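Local coordinates for protein paenibacillus xanthan lyase (Paenibacillus, PDB 6F2P) that probably cleaves the polysaccharide xanthan by an elimination reaction, as a lyase of polysaccharide lyase family 8, at residues 802-813 with 870-881. Numbering follows the deposited sequence.
Sequences AVDDYVEFSLDV and PGSYLFRLKTTG. With CA (calcium ion), chain D.
Glu-808 OE1 is gripped by two nitrogens of Arg-876. Arg-876 NH2 stands 2.8 Å from Glu-808 OE1 and Arg-876 NE 3.0 Å from the same oxygen, both above the same face of the carboxylate, in a side-on salt bridge. OE2 of Glu-808 accepts a hydrogen bond from Asn-776 ND2 of the neighbouring strand 775-778. The arginine chain is extended to CD and then bends (chi3 -54°), which lays its guanidinium flat on the Tyr-806 ring. The two planes are 3° apart, and Arg-876 CZ lies 3.8 Å from the centroid of that ring, a cation-pi stack. A leucine in place of Arg-876 would probably leave Glu-808 OE1 without its paired donors and the Tyr-806 face without its cation. Farther along the same face, one water bridges Ser-810 OG and Ser-872 OG, 2.7 Å from each; Ser-872 OG is also hydrogen-bonded to Thr-703 OG1. The other face is largely apolar. There Leu-811 CD2 sits over the centre of the Phe-875 ring, 3.4 Å from its centroid, and Val-813 CG2 touches Tyr-873 CD1 at 3.6 Å. Phe-809, Val-807 and Leu-877 pack against Phe-798 of strand 794-798 in the other sheet. Paired backbone bonds run from Val-807/Leu-877 to Val-813/Gly-871. Before strand 806-813, a type II turn carries Asp-805, whose OD2 binds calcium with Asp-780 and Asn-801. Strands 806-813 and 871-882 are antiparallel neighbours in the five-stranded sheet of a calcium-binding beta-sandwich.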
ATOM      1  N   ALA A 802      -4.253  25.910  23.859  1.00 35.42           N
ATOM      2  CA  ALA A 802      -4.001  27.294  23.495  1.00 40.12           C
ATOM      3  C   ALA A 802      -4.739  27.703  22.231  1.00 36.52           C
ATOM      4  O   ALA A 802      -5.350  26.876  21.559  1.00 39.80           O
ATOM      5  CB  ALA A 802      -2.503  27.513  23.318  1.00 40.91           C
ATOM      6  N   VAL A 803      -4.672  28.990  21.915  1.00 36.06           N
ATOM      7  CA  VAL A 803      -5.303  29.528  20.722  1.00 36.77           C
ATOM      8  C   VAL A 803      -4.733  28.844  19.477  1.00 36.24           C
ATOM      9  O   VAL A 803      -3.564  28.464  19.456  1.00 37.73           O
ATOM     10  CB  VAL A 803      -5.136  31.067  20.676  1.00 30.81           C
ATOM     11  CG1 VAL A 803      -5.575  31.641  19.344  1.00 29.63           C
ATOM     12  CG2 VAL A 803      -5.916  31.699  21.812  1.00 27.51           C
ATOM     13  N   ASP A 804      -5.593  28.645  18.481  1.00 34.65           N
ATOM     14  CA  ASP A 804      -5.253  27.995  17.215  1.00 40.51           C
ATOM     15  C   ASP A 804      -5.143  26.464  17.272  1.00 34.41           C
ATOM     16  O   ASP A 804      -4.929  25.810  16.247  1.00 32.37           O
ATOM     17  CB  ASP A 804      -4.023  28.639  16.564  1.00 45.06           C
ATOM     18  CG  ASP A 804      -4.325  30.012  16.007  1.00 50.66           C
ATOM     19  OD1 ASP A 804      -5.501  30.261  15.655  1.00 55.47           O
ATOM     20  OD2 ASP A 804      -3.397  30.839  15.920  1.00 51.18           O
ATOM     21  N   ASP A 805      -5.294  25.900  18.467  1.00 31.21           N
ATOM     22  CA  ASP A 805      -5.454  24.460  18.605  1.00 29.81           C
ATOM     23  C   ASP A 805      -6.761  24.056  17.933  1.00 38.44           C
ATOM     24  O   ASP A 805      -7.765  24.776  18.019  1.00 32.03           O
ATOM     25  CB  ASP A 805      -5.508  24.055  20.079  1.00 32.40           C
ATOM     26  CG  ASP A 805      -4.138  23.816  20.677  1.00 38.73           C
ATOM     27  OD1 ASP A 805      -3.140  23.752  19.922  1.00 33.20           O
ATOM     28  OD2 ASP A 805      -4.072  23.667  21.916  1.00 40.48           O
ATOM     29  N   TYR A 806      -6.757  22.908  17.268  1.00 32.16           N
ATOM     30  CA  TYR A 806      -7.960  22.462  16.587  1.00 30.04           C
ATOM     31  C   TYR A 806      -8.104  20.949  16.597  1.00 29.28           C
ATOM     32  O   TYR A 806      -7.160  20.225  16.914  1.00 33.40           O
ATOM     33  CB  TYR A 806      -7.984  22.982  15.146  1.00 29.19           C
ATOM     34  CG  TYR A 806      -6.885  22.418  14.280  1.00 28.54           C
ATOM     35  CD1 TYR A 806      -7.072  21.241  13.567  1.00 26.90           C
ATOM     36  CD2 TYR A 806      -5.660  23.065  14.173  1.00 26.04           C
ATOM     37  CE1 TYR A 806      -6.068  20.717  12.779  1.00 28.60           C
ATOM     38  CE2 TYR A 806      -4.652  22.552  13.384  1.00 27.47           C
ATOM     39  CZ  TYR A 806      -4.861  21.376  12.691  1.00 33.92           C
ATOM     40  OH  TYR A 806      -3.864  20.854  11.899  1.00 36.73           O
ATOM     41  N   VAL A 807      -9.309  20.491  16.271  1.00 26.36           N
ATOM     42  CA  VAL A 807      -9.572  19.091  15.967  1.00 24.74           C
ATOM     43  C   VAL A 807     -10.447  19.082  14.721  1.00 27.02           C
ATOM     44  O   VAL A 807     -11.453  19.790  14.656  1.00 27.53           O
ATOM     45  CB  VAL A 807     -10.307  18.365  17.108  1.00 21.39           C
ATOM     46  CG1 VAL A 807     -10.476  16.885  16.776  1.00 21.56           C
ATOM     47  CG2 VAL A 807      -9.575  18.550  18.428  1.00 20.01           C
ATOM     48  N   GLU A 808     -10.044  18.309  13.721  1.00 22.70           N
ATOM     49  CA  GLU A 808     -10.733  18.305  12.445  1.00 23.34           C
ATOM     50  C   GLU A 808     -11.348  16.926  12.213  1.00 23.55           C
ATOM     51  O   GLU A 808     -10.643  15.910  12.241  1.00 25.99           O
ATOM     52  CB  GLU A 808      -9.756  18.682  11.325  1.00 24.81           C
ATOM     53  CG  GLU A 808     -10.367  18.758   9.935  1.00 27.30           C
ATOM     54  CD  GLU A 808      -9.391  19.288   8.898  1.00 26.51           C
ATOM     55  OE1 GLU A 808      -9.501  20.482   8.537  1.00 30.70           O
ATOM     56  OE2 GLU A 808      -8.516  18.516   8.447  1.00 22.05           O
ATOM     57  N   PHE A 809     -12.662  16.894  12.010  1.00 19.26           N
ATOM     58  CA  PHE A 809     -13.380  15.636  11.840  1.00 18.09           C
ATOM     59  C   PHE A 809     -13.768  15.414  10.382  1.00 19.93           C
ATOM     60  O   PHE A 809     -13.804  16.355   9.590  1.00 20.58           O
ATOM     61  CB  PHE A 809     -14.654  15.623  12.681  1.00 15.85           C
ATOM     62  CG  PHE A 809     -14.437  15.890  14.139  1.00 17.85           C
ATOM     63  CD1 PHE A 809     -14.189  14.844  15.017  1.00 22.87           C
ATOM     64  CD2 PHE A 809     -14.524  17.182  14.642  1.00 18.14           C
ATOM     65  CE1 PHE A 809     -14.004  15.079  16.374  1.00 18.34           C
ATOM     66  CE2 PHE A 809     -14.354  17.426  15.995  1.00 19.88           C
ATOM     67  CZ  PHE A 809     -14.093  16.370  16.863  1.00 19.33           C
ATOM     68  N   SER A 810     -14.078  14.170  10.035  1.00 16.76           N
ATOM     69  CA  SER A 810     -14.618  13.879   8.718  1.00 20.59           C
ATOM     70  C   SER A 810     -16.042  13.356   8.842  1.00 21.72           C
ATOM     71  O   SER A 810     -16.287  12.340   9.488  1.00 20.56           O
ATOM     72  CB  SER A 810     -13.749  12.872   7.968  1.00 22.88           C
ATOM     73  OG  SER A 810     -14.265  12.660   6.666  1.00 21.71           O
ATOM     74  N   LEU A 811     -16.976  14.067   8.220  1.00 23.40           N
ATOM     75  CA  LEU A 811     -18.387  13.715   8.264  1.00 19.52           C
ATOM     76  C   LEU A 811     -18.866  13.335   6.872  1.00 21.89           C
ATOM     77  O   LEU A 811     -18.521  13.992   5.883  1.00 22.66           O
ATOM     78  CB  LEU A 811     -19.218  14.892   8.781  1.00 23.63           C
ATOM     79  CG  LEU A 811     -19.205  15.261  10.272  1.00 25.47           C
ATOM     80  CD1 LEU A 811     -17.804  15.640  10.772  1.00 18.54           C
ATOM     81  CD2 LEU A 811     -20.200  16.395  10.532  1.00 16.00           C
ATOM     82  N   ASP A 812     -19.656  12.271   6.792  1.00 18.70           N
ATOM     83  CA  ASP A 812     -20.256  11.872   5.527  1.00 23.72           C
ATOM     84  C   ASP A 812     -21.586  12.609   5.314  1.00 25.82           C
ATOM     85  O   ASP A 812     -22.599  12.265   5.924  1.00 24.23           O
ATOM     86  CB  ASP A 812     -20.479  10.360   5.501  1.00 21.84           C
ATOM     87  CG  ASP A 812     -20.878   9.851   4.128  1.00 22.64           C
ATOM     88  OD1 ASP A 812     -21.091  10.685   3.216  1.00 23.24           O
ATOM     89  OD2 ASP A 812     -20.986   8.614   3.965  1.00 16.91           O
ATOM     90  N   VAL A 813     -21.575  13.625   4.454  1.00 20.99           N
ATOM     91  CA  VAL A 813     -22.794  14.354   4.118  1.00 19.62           C
ATOM     92  C   VAL A 813     -23.469  13.664   2.934  1.00 22.16           C
ATOM     93  O   VAL A 813     -23.086  13.863   1.775  1.00 18.57           O
ATOM     94  CB  VAL A 813     -22.498  15.827   3.786  1.00 20.93           C
ATOM     95  CG1 VAL A 813     -23.789  16.580   3.434  1.00 17.51           C
ATOM     96  CG2 VAL A 813     -21.774  16.492   4.953  1.00 18.05           C
ATOM     97  N   PRO A 870     -22.558  15.282  -2.601  1.00 25.37           N
ATOM     98  CA  PRO A 870     -22.569  14.395  -1.443  1.00 21.80           C
ATOM     99  C   PRO A 870     -21.196  13.757  -1.291  1.00 26.78           C
ATOM    100  O   PRO A 870     -20.563  13.404  -2.291  1.00 26.34           O
ATOM    101  CB  PRO A 870     -23.607  13.344  -1.828  1.00 18.73           C
ATOM    102  CG  PRO A 870     -23.516  13.270  -3.311  1.00 20.26           C
ATOM    103  CD  PRO A 870     -23.163  14.652  -3.788  1.00 21.46           C
ATOM    104  N   GLY A 871     -20.739  13.621  -0.052  1.00 22.93           N
ATOM    105  CA  GLY A 871     -19.459  13.009   0.212  1.00 18.00           C
ATOM    106  C   GLY A 871     -18.924  13.462   1.547  1.00 23.79           C
ATOM    107  O   GLY A 871     -19.666  14.004   2.367  1.00 25.50           O
ATOM    108  N   SER A 872     -17.630  13.250   1.760  1.00 21.65           N
ATOM    109  CA  SER A 872     -17.003  13.617   3.018  1.00 22.27           C
ATOM    110  C   SER A 872     -16.659  15.103   3.063  1.00 22.01           C
ATOM    111  O   SER A 872     -16.292  15.702   2.048  1.00 19.64           O
ATOM    112  CB  SER A 872     -15.756  12.763   3.255  1.00 21.57           C
ATOM    113  OG  SER A 872     -16.103  11.392   3.375  1.00 18.91           O
ATOM    114  N   TYR A 873     -16.811  15.696   4.244  1.00 19.91           N
ATOM    115  CA  TYR A 873     -16.437  17.088   4.468  1.00 23.58           C
ATOM    116  C   TYR A 873     -15.667  17.199   5.775  1.00 24.14           C
ATOM    117  O   TYR A 873     -15.949  16.483   6.733  1.00 24.90           O
ATOM    118  CB  TYR A 873     -17.674  17.993   4.497  1.00 18.94           C
ATOM    119  CG  TYR A 873     -18.320  18.184   3.142  1.00 23.18           C
ATOM    120  CD1 TYR A 873     -19.173  17.222   2.613  1.00 19.35           C
ATOM    121  CD2 TYR A 873     -18.076  19.327   2.392  1.00 26.02           C
ATOM    122  CE1 TYR A 873     -19.753  17.386   1.379  1.00 19.16           C
ATOM    123  CE2 TYR A 873     -18.659  19.504   1.152  1.00 24.57           C
ATOM    124  CZ  TYR A 873     -19.498  18.531   0.652  1.00 25.33           C
ATOM    125  OH  TYR A 873     -20.082  18.703  -0.585  1.00 33.18           O
ATOM    126  N   LEU A 874     -14.688  18.091   5.815  1.00 24.40           N
ATOM    127  CA  LEU A 874     -13.896  18.258   7.020  1.00 23.43           C
ATOM    128  C   LEU A 874     -14.444  19.392   7.888  1.00 26.91           C
ATOM    129  O   LEU A 874     -14.397  20.567   7.511  1.00 23.50           O
ATOM    130  CB  LEU A 874     -12.429  18.505   6.672  1.00 23.47           C
ATOM    131  CG  LEU A 874     -11.781  17.514   5.706  1.00 27.97           C
ATOM    132  CD1 LEU A 874     -10.442  18.071   5.223  1.00 27.90           C
ATOM    133  CD2 LEU A 874     -11.608  16.150   6.367  1.00 18.28           C
ATOM    134  N   PHE A 875     -14.970  19.019   9.051  1.00 27.76           N
ATOM    135  CA  PHE A 875     -15.474  19.972  10.029  1.00 25.20           C
ATOM    136  C   PHE A 875     -14.387  20.219  11.064  1.00 22.89           C
ATOM    137  O   PHE A 875     -14.066  19.332  11.859  1.00 23.37           O
ATOM    138  CB  PHE A 875     -16.709  19.407  10.739  1.00 24.04           C
ATOM    139  CG  PHE A 875     -17.964  19.395   9.903  1.00 22.31           C
ATOM    140  CD1 PHE A 875     -18.021  18.702   8.709  1.00 22.95           C
ATOM    141  CD2 PHE A 875     -19.109  20.037  10.351  1.00 24.39           C
ATOM    142  CE1 PHE A 875     -19.185  18.676   7.961  1.00 25.76           C
ATOM    143  CE2 PHE A 875     -20.268  20.015   9.614  1.00 19.27           C
ATOM    144  CZ  PHE A 875     -20.311  19.334   8.418  1.00 24.82           C
ATOM    145  N   ARG A 876     -13.821  21.420  11.063  1.00 29.07           N
ATOM    146  CA  ARG A 876     -12.756  21.763  12.006  1.00 32.02           C
ATOM    147  C   ARG A 876     -13.234  22.742  13.078  1.00 33.03           C
ATOM    148  O   ARG A 876     -13.865  23.761  12.773  1.00 33.25           O
ATOM    149  CB  ARG A 876     -11.555  22.354  11.266  1.00 26.57           C
ATOM    150  CG  ARG A 876     -10.538  23.004  12.178  1.00 30.28           C
ATOM    151  CD  ARG A 876      -9.352  23.547  11.398  1.00 24.54           C
ATOM    152  NE  ARG A 876      -8.746  22.530  10.545  1.00 32.36           N
ATOM    153  CZ  ARG A 876      -7.496  22.580  10.088  1.00 37.93           C
ATOM    154  NH1 ARG A 876      -6.708  23.596  10.412  1.00 33.37           N
ATOM    155  NH2 ARG A 876      -7.030  21.607   9.316  1.00 33.76           N
ATOM    156  N   LEU A 877     -12.938  22.424  14.334  1.00 25.52           N
ATOM    157  CA  LEU A 877     -13.241  23.323  15.442  1.00 21.42           C
ATOM    158  C   LEU A 877     -11.944  23.864  16.055  1.00 33.66           C
ATOM    159  O   LEU A 877     -11.155  23.114  16.645  1.00 23.29           O
ATOM    160  CB  LEU A 877     -14.091  22.620  16.501  1.00 24.06           C
ATOM    161  CG  LEU A 877     -15.582  22.398  16.213  1.00 25.34           C
ATOM    162  CD1 LEU A 877     -16.182  21.533  17.287  1.00 21.08           C
ATOM    163  CD2 LEU A 877     -16.345  23.718  16.113  1.00 20.06           C
ATOM    164  N   LYS A 878     -11.741  25.170  15.901  1.00 30.00           N
ATOM    165  CA  LYS A 878     -10.498  25.809  16.277  1.00 23.57           C
ATOM    166  C   LYS A 878     -10.661  26.690  17.508  1.00 36.06           C
ATOM    167  O   LYS A 878     -11.541  27.556  17.553  1.00 35.97           O
ATOM    168  CB  LYS A 878      -9.976  26.653  15.116  1.00 28.05           C
ATOM    169  CG  LYS A 878      -8.683  27.399  15.430  1.00 31.06           C
ATOM    170  CD  LYS A 878      -8.261  28.312  14.285  1.00 35.72           C
ATOM    171  CE  LYS A 878      -9.254  29.450  14.081  1.00 44.80           C
ATOM    172  NZ  LYS A 878      -8.808  30.391  13.015  1.00 62.37           N
ATOM    173  N   THR A 879      -9.801  26.472  18.503  1.00 34.59           N
ATOM    174  CA  THR A 879      -9.764  27.324  19.681  1.00 32.74           C
ATOM    175  C   THR A 879      -9.330  28.734  19.279  1.00 35.88           C
ATOM    176  O   THR A 879      -8.288  28.909  18.650  1.00 35.58           O
ATOM    177  CB  THR A 879      -8.793  26.769  20.736  1.00 35.13           C
ATOM    178  OG1 THR A 879      -9.201  25.450  21.118  1.00 34.75           O
ATOM    179  CG2 THR A 879      -8.771  27.661  21.966  1.00 33.75           C
ATOM    180  N   THR A 880     -10.138  29.734  19.619  1.00 37.03           N
ATOM    181  CA  THR A 880      -9.834  31.112  19.241  1.00 31.59           C
ATOM    182  C   THR A 880      -9.664  32.002  20.464  1.00 36.08           C
ATOM    183  O   THR A 880      -9.274  33.163  20.337  1.00 35.82           O
ATOM    184  CB  THR A 880     -10.922  31.729  18.329  1.00 26.69           C
ATOM    185  OG1 THR A 880     -12.198  31.646  18.972  1.00 39.48           O
ATOM    186  CG2 THR A 880     -10.988  31.007  16.999  1.00 28.06           C
ATOM    187  N   GLY A 881      -9.948  31.454  21.643  1.00 31.32           N
ATOM    188  CA  GLY A 881      -9.858  32.215  22.876  1.00 26.17           C
ATOM    189  C   GLY A 881     -10.564  31.527  24.026  1.00 33.44           C
ATOM    190  O   GLY A 881     -10.805  30.323  23.976  1.00 41.34           O
TER
HETATM  191 CA    CA D1103      -1.731  22.459  22.140  1.00 41.69          CA
HETATM  192  O   HOH W   1     -16.558  11.414   5.998  1.00 21.99           O